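PDB 3QQW: putative citrate lyase from Ralstonia eutropha, which probably acts as a magnesium-dependent (S)-citramalyl-CoA lyase of the HpcH/HpaI aldolase/citrate lyase family, built on a TIM barrel. Local coordinates for residues Ile89-Ser93 and Val117-Thr121; Ala240-Arg244 and Ile263-Pro269. The contacts are given in a common frame with arbitrary orientation. Numbering follows the deposited sequence.

Both contacts are largely buried, yet they lie on opposite sides of the chain's centre, with their own centres 28 Å apart, and share no element of the barrel. Contact 1 joins two loops that leave neighbouring strands, 85-88 and 115-117, beside the predicted metal and substrate site. Contact 2 joins two successive helices, 233-247 and 260-267, which pack outside strand 251-254. Their chemistry follows these places. Contact 1 has no direct hydrogen bond: proline rings and small apolar groups meet, with a water near its polar edge. Contact 2 combines close alanine packing with an arginine that reaches backbone carbonyls where the second helix gives way to loop.

Contact 1 (Ile89-Ser93 and Val117-Thr121); sequences IHDPS and VPKAT
This is a loop-to-loop contact at the C-terminal mouth of the TIM barrel, where the chain leaves the adjacent parallel strands 85-88 and 115-117. The two segments run on side by side, with CA atoms 6.1 Å apart at Ile89-Val117, 4.9 Å at Asp91-Pro118 and 6.1 Å at Pro92-Ala120. No direct hydrogen bond joins them. Ile89 to Asp91 are extended, and Pro92 then turns the chain at phi/psi -61/-13. Low down, Ile89 (p, t) brings CD1 within 4.3 Å of Val117 CG2, and its carbonyl O lies 3.2 Å from Pro118 CG. Pro118 has no amide hydrogen to leave unsatisfied, which suits a place facing a neighbouring backbone. Its own carbonyl O receives a CA-H...O contact from Asp91 CA at 3.4 Å and lies 3.1 Å from Pro92 CD. The Pro92 ring rests against two apolar residues, CG standing 4.3 Å from Val117 CG1 and 4.0 Å from Ala120 CB. Asp91 (p) folds into an Asx turn, its OD2 accepting Ser93 N at 2.9 Å and Ser93 OG at 2.5 Å; a water lies 3.2 Å from that OD2 and 2.7 Å from Lys119 O. Lys119 adopts a left-handed helical backbone (48/32). Its CB packs 3.5 Å from Asp91 CB, while the amine leads away to salt bridges with Glu56 and Asp179, and its backbone N donates to Glu153. Glu153 and Asp179 are the predicted magnesium ligands, consistent with the paired loops forming part of the rim of the active site, which in a TIM barrel lies at the C-terminal ends of the strands.

Contact 2 (Ala240-Arg244 and Ile263-Pro269); sequences ACRAR and IVNAMRP
Two consecutive outer helices of the barrel, 233-247 and 260-267, pack against each other; strand 251-254 connects them in sequence and lies beneath. The short axes of 240-244 and 263-267 come within 9.1 Å, at a signed crossing angle of -38°, and the register pairs Ala240 with Ile263 (CA-CA 5.6 Å), Cys241 with Ala266 (5.6 Å) and Arg244 with Met267 (6.6 Å). Alanines permit the closeness: Ala240 and Ala266 point at one another and their CB atoms meet at 3.5 Å. Cys241, in the m rotamer, sets SG 3.7 Å from Ala266 CB. Inward, Ala240 CB also lies 4.4 Å from Ile263 CG1, which is m, t. Met267, a selenomethionine, starts with CB directed away, but chi1 of -140° with chi2 and chi3 both p curls its end back, so that SE rests 3.8 Å from Arg244 CB and CE lies 4.5 Å from Ala240 CB. Ala240, Ile263 and Met267 all touch Met252 of the strand. Arg244 has the largest area covered by the other segment, 96 Å². With chi1 and chi3 both t and chi2 at -149°, it reaches across to the Ala266-Pro269 end, and its NH1 donates to Arg268 O at 3.0 Å. Two weak, poorly angled bonds (126° and 131°) run from Arg244 NH1 to Ala266 O (2.8 Å) and from Arg244 NH2 to Arg268 O (3.2 Å). Met267 O and Arg268 N lie over one guanidinium face. A long, charged donor thus serves backbone carbonyls where the helix gives way to loop, so this polar link depends on the path of the chain there rather than on an acidic side chain.

Contact 1 (Ile89-Ser93 and Val117-Thr121)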
loop_
_atom_site.group_PDB
_atom_site.type_symbol
_atom_site.label_atom_id
_atom_site.label_comp_id
_atom_site.label_asym_id
_atom_site.label_seq_id
_atom_site.Cartn_x
_atom_site.Cartn_y
_atom_site.Cartn_z
ATOM N N ILE C 89 5.353 -25.511 14.330
ATOM C CA ILE C 89 6.730 -25.825 14.664
ATOM C C ILE C 89 7.400 -24.531 15.124
ATOM O O ILE C 89 6.791 -23.483 15.055
ATOM C CB ILE C 89 7.415 -26.468 13.406
ATOM C CG1 ILE C 89 7.526 -25.435 12.219
ATOM C CG2 ILE C 89 6.643 -27.759 12.990
ATOM C CD1 ILE C 89 8.418 -25.830 11.051
ATOM N N HIS C 90 8.641 -24.592 15.559
ATOM C CA HIS C 90 9.433 -23.440 15.962
ATOM C C HIS C 90 9.858 -22.607 14.721
ATOM O O HIS C 90 9.821 -23.107 13.598
ATOM C CB HIS C 90 10.667 -23.916 16.766
ATOM C CG HIS C 90 10.309 -24.420 18.140
ATOM N ND1 HIS C 90 9.960 -25.755 18.364
ATOM C CD2 HIS C 90 10.208 -23.748 19.310
ATOM C CE1 HIS C 90 9.701 -25.847 19.654
ATOM N NE2 HIS C 90 9.849 -24.664 20.264
ATOM N N ASP C 91 10.259 -21.337 14.933
ATOM C CA ASP C 91 10.612 -20.447 13.847
ATOM C C ASP C 91 11.907 -20.881 13.104
ATOM O O ASP C 91 12.698 -21.654 13.656
ATOM C CB ASP C 91 10.705 -19.009 14.357
ATOM C CG ASP C 91 11.885 -18.739 15.221
ATOM O OD1 ASP C 91 11.758 -18.876 16.456
ATOM O OD2 ASP C 91 12.936 -18.379 14.674
ATOM N N PRO C 92 12.144 -20.382 11.860
ATOM C CA PRO C 92 13.324 -20.828 11.092
ATOM C C PRO C 92 14.693 -20.537 11.721
ATOM O O PRO C 92 15.700 -21.090 11.260
ATOM C CB PRO C 92 13.188 -20.066 9.767
ATOM C CG PRO C 92 11.720 -19.778 9.637
ATOM C CD PRO C 92 11.287 -19.491 11.042
ATOM N N SER C 93 14.745 -19.690 12.756
ATOM C CA SER C 93 16.002 -19.341 13.420
ATOM C C SER C 93 16.197 -20.198 14.657
ATOM O O SER C 93 17.293 -20.243 15.208
ATOM C CB SER C 93 16.036 -17.851 13.768
ATOM O OG SER C 93 15.312 -17.548 14.952
ATOM N N VAL C 117 4.290 -22.342 10.137
ATOM C CA VAL C 117 5.671 -21.845 10.211
ATOM C C VAL C 117 5.633 -20.410 10.764
ATOM O O VAL C 117 5.095 -19.497 10.118
ATOM C CB VAL C 117 6.371 -21.929 8.828
ATOM C CG1 VAL C 117 7.802 -21.420 8.885
ATOM C CG2 VAL C 117 6.306 -23.331 8.256
ATOM N N PRO C 118 6.254 -20.180 11.925
ATOM C CA PRO C 118 6.183 -18.845 12.527
ATOM C C PRO C 118 7.438 -17.995 12.339
ATOM O O PRO C 118 8.519 -18.515 12.065
ATOM C CB PRO C 118 6.024 -19.169 14.012
ATOM C CG PRO C 118 6.830 -20.407 14.189
ATOM C CD PRO C 118 6.876 -21.142 12.856
ATOM N N LYS C 119 7.284 -16.675 12.563
ATOM C CA LYS C 119 8.357 -15.702 12.668
ATOM C C LYS C 119 9.434 -15.741 11.569
ATOM O O LYS C 119 10.589 -15.393 11.853
ATOM C CB LYS C 119 9.045 -15.901 14.033
ATOM C CG LYS C 119 8.464 -15.080 15.170
ATOM C CD LYS C 119 8.783 -15.743 16.520
ATOM C CE LYS C 119 7.756 -15.457 17.596
ATOM N NZ LYS C 119 6.428 -16.062 17.295
ATOM N N ALA C 120 9.087 -16.115 10.328
ATOM C CA ALA C 120 10.094 -16.047 9.255
ATOM C C ALA C 120 10.378 -14.586 8.982
ATOM O O ALA C 120 9.464 -13.755 9.100
ATOM C CB ALA C 120 9.622 -16.747 7.994
ATOM N N THR C 121 11.642 -14.250 8.729
ATOM C CA THR C 121 12.053 -12.859 8.532
ATOM C C THR C 121 12.278 -12.545 7.057
ATOM O O THR C 121 12.552 -11.404 6.714
ATOM C CB THR C 121 13.284 -12.536 9.361
ATOM O OG1 THR C 121 14.337 -13.433 8.996
ATOM C CG2 THR C 121 13.009 -12.602 10.855
HETATM O O HOH W 1 13.117 -16.317 12.183
#

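Contact 2 (Ala240-Arg244 and Ile263-Pro269)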
loop_
_atom_site.group_PDB
_atom_site.type_symbol
_atom_site.label_atom_id
_atom_site.label_comp_id
_atom_site.label_asym_id
_atom_site.label_seq_id
_atom_site.Cartn_x
_atom_site.Cartn_y
_atom_site.Cartn_z
ATOM N N ALA C 240 -14.169 -10.888 14.147
ATOM C CA ALA C 240 -14.298 -11.790 12.999
ATOM C C ALA C 240 -15.022 -11.108 11.844
ATOM O O ALA C 240 -14.564 -11.218 10.708
ATOM C CB ALA C 240 -15.020 -13.059 13.403
ATOM N N CYS C 241 -16.076 -10.326 12.130
ATOM C CA CYS C 241 -16.829 -9.583 11.101
ATOM C C CYS C 241 -15.987 -8.448 10.483
ATOM O O CYS C 241 -16.026 -8.295 9.266
ATOM C CB CYS C 241 -18.152 -9.060 11.647
ATOM S SG CYS C 241 -19.425 -10.346 11.838
ATOM N N ARG C 242 -15.210 -7.683 11.287
ATOM C CA ARG C 242 -14.365 -6.604 10.750
ATOM C C ARG C 242 -13.299 -7.187 9.855
ATOM O O ARG C 242 -13.083 -6.682 8.752
ATOM C CB ARG C 242 -13.718 -5.752 11.856
ATOM C CG ARG C 242 -14.715 -4.869 12.607
ATOM C CD ARG C 242 -14.041 -3.694 13.295
ATOM N NE ARG C 242 -13.526 -2.699 12.347
ATOM C CZ ARG C 242 -13.073 -1.491 12.694
ATOM N NH1 ARG C 242 -13.039 -1.126 13.973
ATOM N NH2 ARG C 242 -12.637 -0.646 11.766
ATOM N N ALA C 243 -12.650 -8.289 10.304
ATOM C CA ALA C 243 -11.597 -8.941 9.527
ATOM C C ALA C 243 -12.177 -9.497 8.240
ATOM O O ALA C 243 -11.573 -9.315 7.177
ATOM C CB ALA C 243 -10.945 -10.047 10.342
ATOM N N ARG C 244 -13.380 -10.108 8.327
ATOM C CA ARG C 244 -14.055 -10.682 7.177
ATOM C C ARG C 244 -14.555 -9.620 6.178
ATOM O O ARG C 244 -14.261 -9.726 4.992
ATOM C CB ARG C 244 -15.231 -11.558 7.618
ATOM C CG ARG C 244 -15.867 -12.281 6.459
ATOM C CD ARG C 244 -17.319 -12.501 6.652
ATOM N NE ARG C 244 -17.843 -13.324 5.566
ATOM C CZ ARG C 244 -19.031 -13.915 5.585
ATOM N NH1 ARG C 244 -19.838 -13.766 6.629
ATOM N NH2 ARG C 244 -19.425 -14.655 4.559
ATOM N N ILE C 263 -16.596 -17.182 15.698
ATOM C CA ILE C 263 -15.731 -17.028 14.518
ATOM C C ILE C 263 -16.378 -17.732 13.321
ATOM O O ILE C 263 -16.505 -17.103 12.265
ATOM C CB ILE C 263 -14.271 -17.485 14.756
ATOM C CG1 ILE C 263 -13.532 -16.503 15.706
ATOM C CG2 ILE C 263 -13.503 -17.625 13.425
ATOM C CD1 ILE C 263 -12.244 -17.033 16.357
ATOM N N VAL C 264 -16.806 -19.015 13.483
ATOM C CA VAL C 264 -17.432 -19.797 12.414
ATOM C C VAL C 264 -18.689 -19.061 11.879
ATOM O O VAL C 264 -18.805 -18.852 10.672
ATOM C CB VAL C 264 -17.745 -21.253 12.878
ATOM C CG1 VAL C 264 -18.664 -21.985 11.896
ATOM C CG2 VAL C 264 -16.449 -22.039 13.104
ATOM N N ASN C 265 -19.588 -18.635 12.788
ATOM C CA ASN C 265 -20.830 -17.971 12.432
ATOM C C ASN C 265 -20.592 -16.628 11.748
ATOM O O ASN C 265 -21.290 -16.323 10.780
ATOM C CB ASN C 265 -21.746 -17.830 13.651
ATOM C CG ASN C 265 -22.334 -19.168 14.077
ATOM O OD1 ASN C 265 -22.161 -19.619 15.212
ATOM N ND2 ASN C 265 -23.010 -19.870 13.166
ATOM N N ALA C 266 -19.588 -15.859 12.184
ATOM C CA ALA C 266 -19.275 -14.567 11.542
ATOM C C ALA C 266 -18.744 -14.748 10.107
ATOM O O ALA C 266 -18.971 -13.898 9.253
ATOM C CB ALA C 266 -18.258 -13.813 12.369
HETATM N N MSE C 267 -18.061 -15.879 9.852
HETATM C CA MSE C 267 -17.437 -16.225 8.582
HETATM C C MSE C 267 -18.380 -16.969 7.626
HETATM O O MSE C 267 -18.034 -17.101 6.460
HETATM C CB MSE C 267 -16.235 -17.097 8.911
HETATM C CG MSE C 267 -15.028 -16.837 8.107
HETATM SE SE MSE C 267 -14.189 -15.182 8.348
HETATM C CE MSE C 267 -13.252 -15.421 10.011
ATOM N N ARG C 268 -19.550 -17.450 8.106
ATOM C CA ARG C 268 -20.546 -18.198 7.331
ATOM C C ARG C 268 -21.175 -17.414 6.185
ATOM O O ARG C 268 -21.512 -16.241 6.379
ATOM C CB ARG C 268 -21.705 -18.644 8.242
ATOM C CG ARG C 268 -21.465 -19.956 8.892
ATOM C CD ARG C 268 -22.615 -20.354 9.765
ATOM N NE ARG C 268 -22.317 -21.623 10.424
ATOM C CZ ARG C 268 -23.209 -22.358 11.073
ATOM N NH1 ARG C 268 -24.479 -21.967 11.141
ATOM N NH2 ARG C 268 -22.846 -23.498 11.645
ATOM N N PRO C 269 -21.454 -18.062 5.019
ATOM C CA PRO C 269 -22.194 -17.349 3.962
ATOM C C PRO C 269 -23.665 -17.229 4.362
ATOM O O PRO C 269 -24.156 -18.041 5.161
ATOM C CB PRO C 269 -22.009 -18.224 2.705
ATOM C CG PRO C 269 -21.318 -19.474 3.153
ATOM C CD PRO C 269 -21.189 -19.473 4.645
#